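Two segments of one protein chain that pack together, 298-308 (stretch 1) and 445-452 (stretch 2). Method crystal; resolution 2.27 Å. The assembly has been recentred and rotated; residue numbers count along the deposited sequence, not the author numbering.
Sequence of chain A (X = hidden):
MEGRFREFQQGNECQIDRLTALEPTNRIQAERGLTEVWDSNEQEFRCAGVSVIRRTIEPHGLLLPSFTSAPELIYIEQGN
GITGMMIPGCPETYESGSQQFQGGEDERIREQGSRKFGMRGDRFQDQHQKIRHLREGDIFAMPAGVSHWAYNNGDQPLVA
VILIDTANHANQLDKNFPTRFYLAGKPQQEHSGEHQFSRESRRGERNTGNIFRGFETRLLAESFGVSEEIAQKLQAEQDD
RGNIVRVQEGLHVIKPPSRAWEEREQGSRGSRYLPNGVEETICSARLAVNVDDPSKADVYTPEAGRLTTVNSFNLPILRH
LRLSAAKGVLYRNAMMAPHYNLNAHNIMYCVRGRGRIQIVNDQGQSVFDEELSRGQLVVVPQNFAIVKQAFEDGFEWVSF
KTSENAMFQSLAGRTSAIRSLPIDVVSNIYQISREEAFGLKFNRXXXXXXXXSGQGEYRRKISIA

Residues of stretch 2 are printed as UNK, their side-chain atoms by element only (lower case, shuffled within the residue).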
# COMPACT_ATOMS: atom_id res chain seq x y z
N ASP A 298 0.44 28.16 -9.02
CA ASP A 298 -0.86 27.71 -9.51
C ASP A 298 -1.89 28.73 -9.10
O ASP A 298 -2.96 28.85 -9.68
CB ASP A 298 -1.26 26.36 -8.89
CG ASP A 298 -0.09 25.41 -8.77
OD1 ASP A 298 0.14 24.64 -9.73
OD2 ASP A 298 0.60 25.45 -7.72
N VAL A 299 -1.55 29.45 -8.04
CA VAL A 299 -2.43 30.45 -7.51
C VAL A 299 -1.63 31.70 -7.27
O VAL A 299 -0.56 31.66 -6.68
CB VAL A 299 -3.07 29.97 -6.19
CG1 VAL A 299 -4.02 31.02 -5.66
CG2 VAL A 299 -3.78 28.64 -6.38
N TYR A 300 -2.13 32.81 -7.81
CA TYR A 300 -1.75 34.12 -7.35
C TYR A 300 -3.03 34.93 -7.11
O TYR A 300 -4.02 34.78 -7.83
CB TYR A 300 -0.85 34.86 -8.33
CG TYR A 300 -0.75 36.32 -7.93
CD1 TYR A 300 -1.18 37.34 -8.78
CD2 TYR A 300 -0.25 36.67 -6.68
CE1 TYR A 300 -1.10 38.67 -8.40
CE2 TYR A 300 -0.17 38.00 -6.28
CZ TYR A 300 -0.59 39.00 -7.14
OH TYR A 300 -0.50 40.31 -6.73
N THR A 301 -3.00 35.77 -6.09
CA THR A 301 -4.07 36.73 -5.87
C THR A 301 -3.41 38.04 -5.49
O THR A 301 -2.71 38.11 -4.49
CB THR A 301 -5.08 36.26 -4.78
OG1 THR A 301 -5.65 35.01 -5.17
CG2 THR A 301 -6.20 37.28 -4.62
N PRO A 302 -3.60 39.07 -6.33
CA PRO A 302 -3.11 40.44 -6.16
C PRO A 302 -3.04 40.87 -4.70
O PRO A 302 -4.08 41.03 -4.05
CB PRO A 302 -4.16 41.26 -6.90
CG PRO A 302 -4.56 40.38 -8.04
CD PRO A 302 -4.43 38.94 -7.55
N GLU A 303 -1.82 41.08 -4.20
CA GLU A 303 -1.62 41.52 -2.82
C GLU A 303 -2.28 40.59 -1.80
O GLU A 303 -2.76 41.03 -0.75
CB GLU A 303 -2.09 42.96 -2.65
CG GLU A 303 -1.16 43.98 -3.31
CD GLU A 303 -1.71 45.40 -3.25
OE1 GLU A 303 -2.93 45.57 -3.44
OE2 GLU A 303 -0.91 46.34 -3.00
N ALA A 304 -2.31 39.31 -2.13
CA ALA A 304 -2.71 38.28 -1.18
C ALA A 304 -1.54 37.32 -1.04
O ALA A 304 -1.06 37.07 0.06
CB ALA A 304 -3.95 37.55 -1.66
N GLY A 305 -1.07 36.82 -2.18
CA GLY A 305 0.13 36.01 -2.26
C GLY A 305 0.05 34.92 -3.32
O GLY A 305 -0.69 35.03 -4.31
N ARG A 306 0.80 33.85 -3.13
CA ARG A 306 0.79 32.76 -4.08
C ARG A 306 0.97 31.37 -3.45
O ARG A 306 1.46 31.21 -2.32
CB ARG A 306 1.85 32.98 -5.17
CG ARG A 306 3.25 33.05 -4.65
CD ARG A 306 4.24 32.84 -5.77
NE ARG A 306 5.39 33.73 -5.65
CZ ARG A 306 6.53 33.41 -5.04
NH1 ARG A 306 7.52 34.30 -4.99
NH2 ARG A 306 6.69 32.21 -4.47
N LEU A 307 0.58 30.38 -4.23
CA LEU A 307 0.67 28.99 -3.84
C LEU A 307 1.29 28.28 -5.02
O LEU A 307 0.90 28.50 -6.16
CB LEU A 307 -0.73 28.47 -3.54
CG LEU A 307 -0.88 27.13 -2.86
CD1 LEU A 307 -0.24 27.17 -1.46
CD2 LEU A 307 -2.35 26.81 -2.79
N THR A 308 2.29 27.46 -4.76
CA THR A 308 3.00 26.77 -5.83
C THR A 308 3.12 25.31 -5.48
O THR A 308 3.68 24.97 -4.43
CB THR A 308 4.40 27.36 -6.03
OG1 THR A 308 4.29 28.72 -6.45
CG2 THR A 308 5.16 26.59 -7.09
N UNK A 445 -14.72 36.71 -4.02
CA UNK A 445 -14.42 36.43 -5.43
C UNK A 445 -13.02 35.87 -5.64
O UNK A 445 -12.74 35.30 -6.70
c UNK A 445 -14.60 38.14 -3.71
c UNK A 445 -14.03 38.71 -4.98
c UNK A 445 -14.52 37.81 -6.07
N UNK A 446 -12.14 36.04 -4.67
CA UNK A 446 -10.78 35.53 -4.82
C UNK A 446 -10.76 34.01 -4.77
O UNK A 446 -11.69 33.37 -4.30
c UNK A 446 -9.58 37.59 -3.90
c UNK A 446 -10.35 38.41 -2.88
o UNK A 446 -9.70 39.21 -2.16
o UNK A 446 -11.59 38.26 -2.79
c UNK A 446 -9.85 36.10 -3.75
N UNK A 447 -9.67 33.44 -5.29
CA UNK A 447 -9.43 32.01 -5.28
C UNK A 447 -8.39 31.67 -4.22
O UNK A 447 -7.22 31.99 -4.38
c UNK A 447 -8.89 31.53 -6.65
o UNK A 447 -9.95 31.52 -7.61
c UNK A 447 -8.33 30.14 -6.54
N UNK A 448 -8.83 31.02 -3.14
CA UNK A 448 -7.92 30.36 -2.19
C UNK A 448 -7.12 31.32 -1.31
O UNK A 448 -7.04 31.12 -0.10
o UNK A 448 -7.63 28.37 -3.55
c UNK A 448 -6.92 29.44 -2.92
c UNK A 448 -5.90 28.86 -1.94
N UNK A 449 -6.49 32.31 -1.94
CA UNK A 449 -5.73 33.34 -1.23
C UNK A 449 -6.48 34.66 -1.29
O UNK A 449 -6.89 35.10 -2.36
c UNK A 449 -3.36 31.82 -0.31
c UNK A 449 -4.36 33.50 -1.85
c UNK A 449 -3.49 32.24 -1.76
c UNK A 449 -2.14 32.50 -2.37
N UNK A 450 -6.65 35.29 -0.13
CA UNK A 450 -7.43 36.51 0.00
C UNK A 450 -6.60 37.61 0.63
O UNK A 450 -5.75 37.35 1.47
c UNK A 450 -9.50 35.17 0.57
c UNK A 450 -9.50 34.65 -0.72
c UNK A 450 -11.16 33.05 -0.12
c UNK A 450 -8.62 36.31 0.94
c UNK A 450 -10.35 34.62 1.51
c UNK A 450 -10.31 33.60 -1.06
c UNK A 450 -11.18 33.57 1.18
N UNK A 451 -6.87 38.84 0.23
CA UNK A 451 -6.32 39.97 0.95
C UNK A 451 -7.25 40.26 2.12
O UNK A 451 -8.46 40.39 1.94
n UNK A 451 -2.44 44.38 3.21
c UNK A 451 -4.39 41.67 1.69
n UNK A 451 -2.22 43.37 1.15
c UNK A 451 -5.36 42.27 0.68
n UNK A 451 -3.87 42.68 2.60
c UNK A 451 -2.84 43.48 2.32
c UNK A 451 -6.19 41.18 0.04
N UNK A 452 -6.67 40.34 3.31
CA UNK A 452 -7.46 40.51 4.54
C UNK A 452 -6.95 41.67 5.40
O UNK A 452 -5.89 42.24 5.13
o UNK A 452 -8.23 38.20 4.70
c UNK A 452 -7.47 39.21 5.36
O HOH W 1 -7.90 35.05 -6.77

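Position 445 carries three side-chain carbons that close a ring onto the backbone nitrogen and do not reach stretch 1: proline, P445. Its rigid ring is compatible with this exposed loop (phi -80°), though the contact does not dictate it.

Position 446 has three carbons, the third bearing two oxygens, and its second carbon lies 3.5 Å from T301 CG2. A carboxylate on a two-carbon stem is glutamate, E446. Its aliphatic part does the packing, and its carboxylate also bonds just outside the stretch.

At 447 the first side-chain carbon carries one oxygen and one carbon; it leaves sideways and the side chain only brushes V299. This is threonine, T447. The backbone contributes more: T447 O lies 3.6 Å from V299 CG1, while a water accepts from T447 N (2.8 Å to the water oxygen) and also bonds T301 OG1, at 2.8 Å.

Position 448 shows the same branched set, its end carbon 4.2 Å from L307 CD2: threonine again, T448. The two branches suit a buried, partly polar site, since CG2 faces that leucine whereas OG1 is hydrogen-bonded elsewhere in the structure.

Position 449 has four carbons forked at the second and no heteroatom, one end carbon 3.3 Å from R306 N, 3.4 Å from G305 C and 4.1 Å from V299 CG1. This is leucine, L449, and that carbon is CD1. A purely apolar chain suits this buried pocket of backbone and hydrocarbon.

At 450 one carbon leads to a six-carbon ring without a hydroxyl. The CA-to-CB bond points away from stretch 1, but backbone C lies 3.5 Å from A304 CB. This is phenylalanine, F450, whose apolar ring is at home in a buried position.

Position 451 has three carbons, a nitrogen, then a carbon with two more nitrogens, one of them 3.1 Å from E303 O: arginine, R451. Its length lets NH1 donate to that oxygen (167°), which lies near the guanidinium plane, while R451 NE donates to backbone O of position 452 at 3.3 Å.

Position 452 has one carbon and one oxygen, out of contact with stretch 1: serine, S452. So small a side chain is easily buried, but the contact does not dictate it.

The contact lays stretch 2 against a hairpin. Backbone bonds such as L307 N to V299 O (3.0 Å) join the strands of stretch 1, and V299, T301, A304 and L307 turn toward stretch 2. L449 fills the center, with A304 CB 4.1 Å from L449 CB. Around this apolar core, T301 OG1 lies 3.1 Å from L449 O, and the arginine ties down the turn at E303.

Stretch 2 (445-452) PETTLFRS
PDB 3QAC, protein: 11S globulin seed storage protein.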